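Local coordinates for protein alginase (Pseudoalteromonas, PDB 4Q8K) that cleaves the polysaccharide alginate as a bacterial lyase of polysaccharide lyase family 18, probably by beta-elimination, at residues Glu209-Val214 with Met359-Tyr364; Pro161-Asp166 with His189-Lys194; Ile223-His228 with Phe285-Val290. One frame throughout, in Å; residues are numbered along the deposited sequence.

Overall arrangement
The three contacts belong to one beta-sandwich of the concanavalin-like type. Interaction 2 comes first along the chain and closes before the other two open; interaction 3 lies within the stretch of chain that interaction 1 spans. Interaction 1 joins neighbouring strands 204-216 and 355-368 inside the seven-stranded sheet. Interaction 3 packs the two sheets together, from strand 284-292, next to 204-216, to strand 221-228 of the other sheet. Interaction 2 packs the loop before edge strand 164-166 on strand 186-193 of that other sheet. Centres of interactions 1 and 3 are about 10 Å apart, 1 and 2 about 13 Å, 2 and 3 about 15 Å.

Interaction 1: residues Glu209-Val214 with Met359-Tyr364; sequences EATVKV and MTNVSY
A beta bulge interrupts the antiparallel pairing in which Glu209 faces Ser363 and Thr211 faces Thr360. Both are hydrogen-bonded pairs, yet the step between them is two residues on one strand and three on the other, so Ala210 stands against both Asn361 and Val362. The chain turns its corner at Asn361, whose left-handed backbone (phi 44°) asparagine tolerates better than most residues. The bonds on either side of it stay short: Ser363 N gives to Glu209 O at 2.9 Å, and Thr211 N to Thr360 O at 2.8 Å.

Threonine and serine suit the outer face, where hydroxyls and water can meet. Thr360 OG1 lies between its own backbone N and carbonyl carbon (chi1 51°), which sets it 3.4 Å from Thr211 CB. Water 1 links this hydroxyl to Thr211 O, which also accepts from Thr360 N and is therefore held twice. Water 2 donates to Asn361 O and is hydrogen-bonded to Thr211 OG1 at 3.0 Å, bridging the two strands beside the bulge. The Thr211 and Asn361 side chains run side by side in the same direction.

The other face is apolar, with small and flexible groups fitted together. Ala210 CB touches Met359 SD and Val362 CG2, each at 4.1 Å, while Val212 CG2 rests 4.2 Å from Met359 CG.

Strand 204-216 lies between 355-368 and 284-292, and bonds to the latter through Ala210 with Leu287 and Val212 with Phe285. Glu209 reaches the same neighbour, its OE2 hydrogen-bonded to Asn286, while Met359 packs inward on Phe319 of the opposing sheet.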
loop_
_atom_site.group_PDB
_atom_site.type_symbol
_atom_site.label_atom_id
_atom_site.label_comp_id
_atom_site.label_asym_id
_atom_site.label_seq_id
_atom_site.Cartn_x
_atom_site.Cartn_y
_atom_site.Cartn_z
ATOM N N GLU A 209 7.825 -4.102 -8.979
ATOM C CA GLU A 209 8.600 -2.879 -9.054
ATOM C C GLU A 209 7.766 -1.800 -9.715
ATOM O O GLU A 209 7.006 -2.078 -10.642
ATOM C CB GLU A 209 9.907 -3.091 -9.826
ATOM C CG GLU A 209 10.824 -1.868 -9.807
ATOM C CD GLU A 209 12.280 -2.197 -10.097
ATOM O OE1 GLU A 209 12.585 -3.348 -10.478
ATOM O OE2 GLU A 209 13.125 -1.291 -9.929
ATOM N N ALA A 210 7.905 -0.575 -9.223
ATOM C CA ALA A 210 7.202 0.560 -9.784
ATOM C C ALA A 210 7.938 1.856 -9.469
ATOM O O ALA A 210 8.628 1.970 -8.448
ATOM C CB ALA A 210 5.780 0.613 -9.252
ATOM N N THR A 211 7.822 2.808 -10.382
ATOM C CA THR A 211 8.199 4.189 -10.146
ATOM C C THR A 211 6.950 4.871 -9.585
ATOM O O THR A 211 5.890 4.895 -10.232
ATOM C CB THR A 211 8.643 4.853 -11.462
ATOM O OG1 THR A 211 9.864 4.247 -11.905
ATOM C CG2 THR A 211 8.858 6.348 -11.294
ATOM N N VAL A 212 7.068 5.393 -8.368
ATOM C CA VAL A 212 5.912 5.869 -7.626
ATOM C C VAL A 212 5.979 7.359 -7.331
ATOM O O VAL A 212 6.887 7.824 -6.643
ATOM C CB VAL A 212 5.765 5.124 -6.267
ATOM C CG1 VAL A 212 4.492 5.575 -5.549
ATOM C CG2 VAL A 212 5.763 3.622 -6.461
ATOM N N LYS A 213 4.997 8.100 -7.835
ATOM C CA LYS A 213 4.870 9.516 -7.501
ATOM C C LYS A 213 3.703 9.678 -6.536
ATOM O O LYS A 213 2.647 9.080 -6.730
ATOM C CB LYS A 213 4.668 10.354 -8.766
ATOM C CG LYS A 213 4.474 11.845 -8.527
ATOM C CD LYS A 213 4.255 12.590 -9.846
ATOM C CE LYS A 213 3.907 14.058 -9.608
ATOM N NZ LYS A 213 3.761 14.844 -10.873
ATOM N N VAL A 214 3.892 10.462 -5.483
ATOM C CA VAL A 214 2.834 10.639 -4.500
ATOM C C VAL A 214 2.513 12.114 -4.342
ATOM O O VAL A 214 3.403 12.927 -4.128
ATOM C CB VAL A 214 3.213 10.034 -3.122
ATOM C CG1 VAL A 214 2.081 10.223 -2.132
ATOM C CG2 VAL A 214 3.559 8.545 -3.253
ATOM N N MET A 359 1.695 5.365 -10.617
ATOM C CA MET A 359 2.717 4.347 -10.803
ATOM C C MET A 359 3.034 4.139 -12.272
ATOM O O MET A 359 2.135 3.950 -13.084
ATOM C CB MET A 359 2.278 3.027 -10.170
ATOM C CG MET A 359 2.229 3.073 -8.670
ATOM S SD MET A 359 2.013 1.458 -7.938
ATOM C CE MET A 359 1.596 1.903 -6.252
ATOM N N THR A 360 4.324 4.194 -12.593
ATOM C CA THR A 360 4.824 4.008 -13.942
ATOM C C THR A 360 5.969 2.997 -13.904
ATOM O O THR A 360 6.408 2.582 -12.820
ATOM C CB THR A 360 5.354 5.328 -14.524
ATOM O OG1 THR A 360 6.270 5.923 -13.596
ATOM C CG2 THR A 360 4.198 6.307 -14.800
ATOM N N ASN A 361 6.456 2.604 -15.081
ATOM C CA ASN A 361 7.510 1.595 -15.172
ATOM C C ASN A 361 7.211 0.438 -14.235
ATOM O O ASN A 361 8.035 0.067 -13.400
ATOM C CB ASN A 361 8.867 2.190 -14.812
ATOM C CG ASN A 361 9.241 3.367 -15.680
ATOM O OD1 ASN A 361 9.819 4.345 -15.200
ATOM N ND2 ASN A 361 8.910 3.289 -16.964
ATOM N N VAL A 362 6.020 -0.122 -14.370
ATOM C CA VAL A 362 5.568 -1.156 -13.464
ATOM C C VAL A 362 5.902 -2.542 -13.999
ATOM O O VAL A 362 5.735 -2.812 -15.188
ATOM C CB VAL A 362 4.055 -1.050 -13.253
ATOM C CG1 VAL A 362 3.572 -2.097 -12.263
ATOM C CG2 VAL A 362 3.705 0.356 -12.776
ATOM N N SER A 363 6.381 -3.416 -13.122
ATOM C CA SER A 363 6.521 -4.825 -13.466
ATOM C C SER A 363 6.060 -5.727 -12.329
ATOM O O SER A 363 6.131 -5.372 -11.158
ATOM C CB SER A 363 7.955 -5.158 -13.892
ATOM O OG SER A 363 8.871 -4.856 -12.860
ATOM N N TYR A 364 5.530 -6.874 -12.684
ATOM C CA TYR A 364 5.152 -7.866 -11.716
ATOM C C TYR A 364 5.435 -9.242 -12.258
ATOM O O TYR A 364 5.054 -9.551 -13.336
ATOM C CB TYR A 364 3.677 -7.770 -11.329
ATOM C CG TYR A 364 3.289 -8.753 -10.299
ATOM C CD1 TYR A 364 3.622 -8.590 -8.983
ATOM C CD2 TYR A 364 2.609 -9.881 -10.644
ATOM C CE1 TYR A 364 3.252 -9.516 -8.047
ATOM C CE2 TYR A 364 2.253 -10.813 -9.729
ATOM C CZ TYR A 364 2.572 -10.644 -8.434
ATOM O OH TYR A 364 2.224 -11.614 -7.561
HETATM O O HOH W 1 5.172 7.329 -11.467
HETATM O O HOH W 2 10.310 1.283 -11.723
#

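Interaction 2: residues Pro161-Asp166 with His189-Lys194; sequences PNPLVD and HEYKVK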
loop_
_atom_site.group_PDB
_atom_site.type_symbol
_atom_site.label_atom_id
_atom_site.label_comp_id
_atom_site.label_asym_id
_atom_site.label_seq_id
_atom_site.Cartn_x
_atom_site.Cartn_y
_atom_site.Cartn_z
ATOM N N PRO A 161 -12.655 6.036 -10.738
ATOM C CA PRO A 161 -12.251 5.799 -12.123
ATOM C C PRO A 161 -11.260 4.643 -12.218
ATOM O O PRO A 161 -10.638 4.268 -11.220
ATOM C CB PRO A 161 -11.553 7.099 -12.499
ATOM C CG PRO A 161 -10.942 7.556 -11.209
ATOM C CD PRO A 161 -11.934 7.175 -10.142
ATOM N N ASN A 162 -11.121 4.079 -13.410
ATOM C CA ASN A 162 -10.146 3.021 -13.618
ATOM C C ASN A 162 -8.735 3.595 -13.468
ATOM O O ASN A 162 -8.467 4.721 -13.891
ATOM C CB ASN A 162 -10.339 2.350 -14.986
ATOM C CG ASN A 162 -9.439 1.136 -15.176
ATOM O OD1 ASN A 162 -8.274 1.268 -15.552
ATOM N ND2 ASN A 162 -9.979 -0.056 -14.921
ATOM N N PRO A 163 -7.833 2.825 -12.841
ATOM C CA PRO A 163 -6.464 3.297 -12.616
ATOM C C PRO A 163 -5.678 3.532 -13.905
ATOM O O PRO A 163 -4.782 4.372 -13.914
ATOM C CB PRO A 163 -5.837 2.153 -11.812
ATOM C CG PRO A 163 -6.979 1.540 -11.093
ATOM C CD PRO A 163 -8.123 1.601 -12.078
ATOM N N LEU A 164 -6.002 2.805 -14.972
ATOM C CA LEU A 164 -5.253 2.921 -16.225
ATOM C C LEU A 164 -5.678 4.166 -16.997
ATOM O O LEU A 164 -6.680 4.142 -17.719
ATOM C CB LEU A 164 -5.442 1.669 -17.092
ATOM C CG LEU A 164 -4.413 1.430 -18.203
ATOM C CD1 LEU A 164 -3.043 1.110 -17.608
ATOM C CD2 LEU A 164 -4.861 0.301 -19.129
ATOM N N VAL A 165 -4.915 5.248 -16.850
ATOM C CA VAL A 165 -5.265 6.527 -17.478
ATOM C C VAL A 165 -4.622 6.678 -18.862
ATOM O O VAL A 165 -5.033 7.506 -19.679
ATOM C CB VAL A 165 -4.915 7.732 -16.569
ATOM C CG1 VAL A 165 -5.767 7.707 -15.308
ATOM C CG2 VAL A 165 -3.448 7.718 -16.213
ATOM N N ASP A 166 -3.602 5.872 -19.112
ATOM C CA ASP A 166 -3.086 5.659 -20.458
ATOM C C ASP A 166 -2.327 4.335 -20.411
ATOM O O ASP A 166 -2.174 3.758 -19.334
ATOM C CB ASP A 166 -2.220 6.827 -20.946
ATOM C CG ASP A 166 -0.985 7.049 -20.095
ATOM O OD1 ASP A 166 -0.343 6.058 -19.684
ATOM O OD2 ASP A 166 -0.645 8.225 -19.852
ATOM N N HIS A 189 -8.114 2.442 -3.417
ATOM C CA HIS A 189 -8.118 2.246 -4.858
ATOM C C HIS A 189 -6.907 1.350 -5.097
ATOM O O HIS A 189 -5.774 1.802 -4.967
ATOM C CB HIS A 189 -7.940 3.569 -5.572
ATOM C CG HIS A 189 -8.498 3.584 -6.960
ATOM N ND1 HIS A 189 -8.277 4.618 -7.835
ATOM C CD2 HIS A 189 -9.263 2.681 -7.620
ATOM C CE1 HIS A 189 -8.897 4.366 -8.980
ATOM N NE2 HIS A 189 -9.504 3.200 -8.873
ATOM N N GLU A 190 -7.147 0.083 -5.429
ATOM C CA GLU A 190 -6.134 -0.940 -5.226
ATOM C C GLU A 190 -6.341 -2.156 -6.127
ATOM O O GLU A 190 -7.479 -2.486 -6.496
ATOM C CB GLU A 190 -6.245 -1.370 -3.766
ATOM C CG GLU A 190 -5.230 -2.342 -3.241
ATOM C CD GLU A 190 -5.460 -2.592 -1.765
ATOM O OE1 GLU A 190 -6.371 -3.380 -1.417
ATOM O OE2 GLU A 190 -4.745 -1.979 -0.953
ATOM N N TYR A 191 -5.239 -2.820 -6.470
ATOM C CA TYR A 191 -5.302 -4.105 -7.157
ATOM C C TYR A 191 -4.888 -5.201 -6.181
ATOM O O TYR A 191 -4.031 -4.979 -5.324
ATOM C CB TYR A 191 -4.347 -4.133 -8.349
ATOM C CG TYR A 191 -4.797 -3.368 -9.574
ATOM C CD1 TYR A 191 -5.819 -3.853 -10.384
ATOM C CD2 TYR A 191 -4.176 -2.180 -9.943
ATOM C CE1 TYR A 191 -6.211 -3.167 -11.512
ATOM C CE2 TYR A 191 -4.566 -1.484 -11.061
ATOM C CZ TYR A 191 -5.584 -1.984 -11.845
ATOM O OH TYR A 191 -5.977 -1.289 -12.961
ATOM N N LYS A 192 -5.479 -6.387 -6.316
ATOM C CA LYS A 192 -5.133 -7.513 -5.459
ATOM C C LYS A 192 -5.014 -8.809 -6.257
ATOM O O LYS A 192 -5.796 -9.053 -7.170
ATOM C CB LYS A 192 -6.178 -7.687 -4.353
ATOM C CG LYS A 192 -7.605 -7.824 -4.881
ATOM C CD LYS A 192 -8.591 -8.164 -3.778
ATOM C CE LYS A 192 -10.014 -8.283 -4.353
ATOM N NZ LYS A 192 -10.999 -8.653 -3.291
ATOM N N VAL A 193 -4.034 -9.642 -5.920
ATOM C CA VAL A 193 -3.948 -10.949 -6.558
ATOM C C VAL A 193 -5.256 -11.700 -6.327
ATOM O O VAL A 193 -5.723 -11.822 -5.192
ATOM C CB VAL A 193 -2.763 -11.771 -6.018
ATOM C CG1 VAL A 193 -2.769 -13.189 -6.595
ATOM C CG2 VAL A 193 -1.429 -11.070 -6.315
ATOM N N LYS A 194 -5.819 -12.247 -7.374
ATOM C CA LYS A 194 -7.101 -12.892 -7.254
ATOM C C LYS A 194 -7.132 -14.146 -6.438
ATOM O O LYS A 194 -6.184 -14.848 -6.356
ATOM C CB LYS A 194 -7.694 -13.104 -8.626
ATOM C CG LYS A 194 -7.071 -14.235 -9.378
ATOM C CD LYS A 194 -7.782 -14.482 -10.704
ATOM C CE LYS A 194 -7.575 -13.363 -11.670
ATOM N NZ LYS A 194 -8.239 -13.638 -12.957
HETATM O O HOH W 3 -7.897 -2.203 -14.392
#
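Pro161 and Pro163 meet His189 and Tyr191 through side chains rather than through strand pairing: the nearest CA atoms, of Pro163 and His189, are 8.0 Å apart. A cis peptide bond precedes Pro161, and the loop that follows brings the Pro163 ring up to both aromatic groups. Pro163 and Tyr191 reach toward each other tip to tip, with Pro163 CG 3.5 Å from Tyr191 OH and 3.9 Å from Tyr191 CZ. The proline crosses the His189 side chain obliquely, its CG 3.7 Å from His189 NE2. A compact, rigid ring suits this place, since it offers both partners a carbon surface without a flexible tail.

His189 CG lies anti to its backbone N (chi1 -155°), which starts the imidazole off toward the two prolines. Pro161 O lies at the edge of that ring, close to its plane. At its other nitrogen, ND1, His189 accepts a hydrogen bond from Val173 N. An alanine in place of His189 would probably leave that N-H without its acceptor and open a gap beside Pro163 CG.

Asn162 uses both ends of its amide. Its OD1 accepts from Leu164 N at 2.8 Å, an Asx turn that shapes the loop just where Pro163 is presented, and its ND2 gives to water 3 at 3.0 Å. The same water lies in the plane of the Tyr191 ring, 2.6 Å from OH. The chemistry is thus mixed: proline carbons press on aromatic groups, while His189 ND1 is satisfied by a backbone N-H and Tyr191 OH by water.

Interaction 3: residues Ile223-His228 with Phe285-Val290; sequences IISQHH and FNLRVV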
loop_
_atom_site.group_PDB
_atom_site.type_symbol
_atom_site.label_atom_id
_atom_site.label_comp_id
_atom_site.label_asym_id
_atom_site.label_seq_id
_atom_site.Cartn_x
_atom_site.Cartn_y
_atom_site.Cartn_z
ATOM N N ILE A 223 -1.305 3.140 2.577
ATOM C CA ILE A 223 -0.545 1.921 2.297
ATOM C C ILE A 223 -0.550 1.713 0.783
ATOM O O ILE A 223 -1.616 1.654 0.162
ATOM C CB ILE A 223 -1.150 0.692 3.025
ATOM C CG1 ILE A 223 -1.103 0.881 4.548
ATOM C CG2 ILE A 223 -0.411 -0.609 2.638
ATOM C CD1 ILE A 223 -1.873 -0.184 5.292
ATOM N N ILE A 224 0.639 1.610 0.183
ATOM C CA ILE A 224 0.743 1.580 -1.283
ATOM C C ILE A 224 1.096 0.191 -1.818
ATOM O O ILE A 224 1.045 -0.047 -3.021
ATOM C CB ILE A 224 1.760 2.616 -1.851
ATOM C CG1 ILE A 224 3.189 2.315 -1.392
ATOM C CG2 ILE A 224 1.371 4.058 -1.480
ATOM C CD1 ILE A 224 4.219 3.169 -2.086
ATOM N N SER A 225 1.457 -0.711 -0.918
ATOM C CA SER A 225 1.656 -2.110 -1.291
ATOM C C SER A 225 1.623 -2.979 -0.041
ATOM O O SER A 225 2.057 -2.560 1.029
ATOM C CB SER A 225 2.953 -2.292 -2.097
ATOM O OG SER A 225 4.097 -2.246 -1.263
ATOM N N GLN A 226 1.096 -4.188 -0.162
ATOM C CA GLN A 226 1.043 -5.073 0.988
ATOM C C GLN A 226 0.839 -6.531 0.615
ATOM O O GLN A 226 0.210 -6.843 -0.397
ATOM C CB GLN A 226 -0.050 -4.643 1.965
ATOM C CG GLN A 226 -1.433 -4.674 1.381
ATOM C CD GLN A 226 -2.472 -4.310 2.411
ATOM O OE1 GLN A 226 -2.720 -5.065 3.353
ATOM N NE2 GLN A 226 -3.086 -3.152 2.240
ATOM N N HIS A 227 1.387 -7.414 1.440
ATOM C CA HIS A 227 1.006 -8.810 1.403
ATOM C C HIS A 227 -0.052 -8.989 2.481
ATOM O O HIS A 227 0.170 -8.677 3.647
ATOM C CB HIS A 227 2.211 -9.730 1.636
ATOM C CG HIS A 227 3.107 -9.856 0.442
ATOM N ND1 HIS A 227 4.215 -9.054 0.251
ATOM C CD2 HIS A 227 3.041 -10.669 -0.640
ATOM C CE1 HIS A 227 4.801 -9.380 -0.887
ATOM N NE2 HIS A 227 4.109 -10.358 -1.449
ATOM N N HIS A 228 -1.219 -9.466 2.079
ATOM C CA HIS A 228 -2.341 -9.618 2.989
ATOM C C HIS A 228 -2.479 -11.093 3.367
ATOM O O HIS A 228 -2.216 -11.978 2.543
ATOM C CB HIS A 228 -3.604 -9.113 2.294
ATOM C CG HIS A 228 -4.777 -8.938 3.202
ATOM N ND1 HIS A 228 -5.264 -7.694 3.555
ATOM C CD2 HIS A 228 -5.587 -9.840 3.802
ATOM C CE1 HIS A 228 -6.310 -7.841 4.345
ATOM N NE2 HIS A 228 -6.529 -9.135 4.511
ATOM N N PHE A 285 9.675 8.203 -6.243
ATOM C CA PHE A 285 10.720 7.273 -5.815
ATOM C C PHE A 285 10.522 5.918 -6.479
ATOM O O PHE A 285 9.491 5.673 -7.108
ATOM C CB PHE A 285 10.746 7.136 -4.290
ATOM C CG PHE A 285 9.514 6.474 -3.700
ATOM C CD1 PHE A 285 8.378 7.203 -3.411
ATOM C CD2 PHE A 285 9.521 5.118 -3.394
ATOM C CE1 PHE A 285 7.261 6.587 -2.855
ATOM C CE2 PHE A 285 8.421 4.503 -2.839
ATOM C CZ PHE A 285 7.285 5.233 -2.563
ATOM N N ASN A 286 11.517 5.047 -6.352
ATOM C CA ASN A 286 11.418 3.710 -6.907
ATOM C C ASN A 286 11.108 2.700 -5.818
ATOM O O ASN A 286 11.740 2.699 -4.757
ATOM C CB ASN A 286 12.723 3.330 -7.616
ATOM C CG ASN A 286 12.568 2.114 -8.513
ATOM O OD1 ASN A 286 12.037 2.216 -9.621
ATOM N ND2 ASN A 286 13.033 0.960 -8.044
ATOM N N LEU A 287 10.126 1.845 -6.081
ATOM C CA LEU A 287 9.722 0.820 -5.132
ATOM C C LEU A 287 9.953 -0.576 -5.699
ATOM O O LEU A 287 9.499 -0.891 -6.792
ATOM C CB LEU A 287 8.242 0.974 -4.760
ATOM C CG LEU A 287 7.688 -0.071 -3.787
ATOM C CD1 LEU A 287 8.333 0.032 -2.421
ATOM C CD2 LEU A 287 6.167 0.099 -3.665
ATOM N N ARG A 288 10.659 -1.409 -4.951
ATOM C CA ARG A 288 10.813 -2.814 -5.328
ATOM C C ARG A 288 10.478 -3.715 -4.146
ATOM O O ARG A 288 11.083 -3.613 -3.081
ATOM C CB ARG A 288 12.232 -3.114 -5.840
ATOM C CG ARG A 288 12.394 -4.525 -6.409
ATOM C CD ARG A 288 13.680 -4.653 -7.244
ATOM N NE ARG A 288 13.735 -5.912 -7.991
ATOM C CZ ARG A 288 14.406 -6.978 -7.579
ATOM N NH1 ARG A 288 14.417 -8.100 -8.292
ATOM N NH2 ARG A 288 15.079 -6.915 -6.441
ATOM N N VAL A 289 9.506 -4.596 -4.343
ATOM C CA VAL A 289 9.101 -5.536 -3.314
ATOM C C VAL A 289 9.327 -6.937 -3.840
ATOM O O VAL A 289 8.818 -7.293 -4.902
ATOM C CB VAL A 289 7.604 -5.371 -2.963
ATOM C CG1 VAL A 289 7.191 -6.369 -1.902
ATOM C CG2 VAL A 289 7.332 -3.951 -2.496
ATOM N N VAL A 290 10.097 -7.724 -3.100
ATOM C CA VAL A 290 10.358 -9.104 -3.485
ATOM C C VAL A 290 9.906 -10.058 -2.398
ATOM O O VAL A 290 10.228 -9.870 -1.227
ATOM C CB VAL A 290 11.861 -9.337 -3.740
ATOM C CG1 VAL A 290 12.097 -10.766 -4.200
ATOM C CG2 VAL A 290 12.393 -8.330 -4.756
#
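His227 has its imidazole gripped at both nitrogens, ND1 by Ser236 OG and NE2 by Glu206 OE2, while its CE1 comes 4.0 Å from Val289 CG1 across the contact. The two hydrogen bonds fix the ring's rotation and satisfy a buried imidazole. The His227 and Val289 side chains slide past each other in opposite directions, and Val289 CG1 lies at the ring edge, near its plane. This is the core of a beta-sandwich, the jelly-roll fold of alginate lyases in the concanavalin clan. Segments 223-228 and 285-290 belong to its two different sheets, and their axes run nearly parallel (2°) at 9.5 Å, so side chains alone bridge the gap.

Ile224 and Ser225 both point toward the other sheet although they are consecutive. Ile224 has a backbone (psi -10°) that departs from the extended form, and both residues bond to Val238, consistent with a classic bulge. Alternation then resumes: Gln226 turns away, toward what is probably the substrate-facing side of this sheet, as in related lyases, and His227 turns inward again.

Ser225 OG packs against Leu287 CD2 and Val289 CG2, each 3.9 Å away; a small serine suits a spot where such branches come in from across. Leu287 and Val289 suit the core because their branched carbons fill the space between the sheets without needing polar partners.

At the other end Phe285, which stacks on Phe301, has its side chain about 14 Å from the bound calcium. The Ile224 and Leu287 side chains slide past each other in opposite directions, with CD1 of the isoleucine 4.0 Å from Leu287 CD2. Ile224 CG1 lies between the backbone N and the carbonyl carbon (chi1 64°), and CD1, extended beyond it, meets the phenylalanine tip to tip, 3.7 Å from Phe285 CZ at the ring's edge.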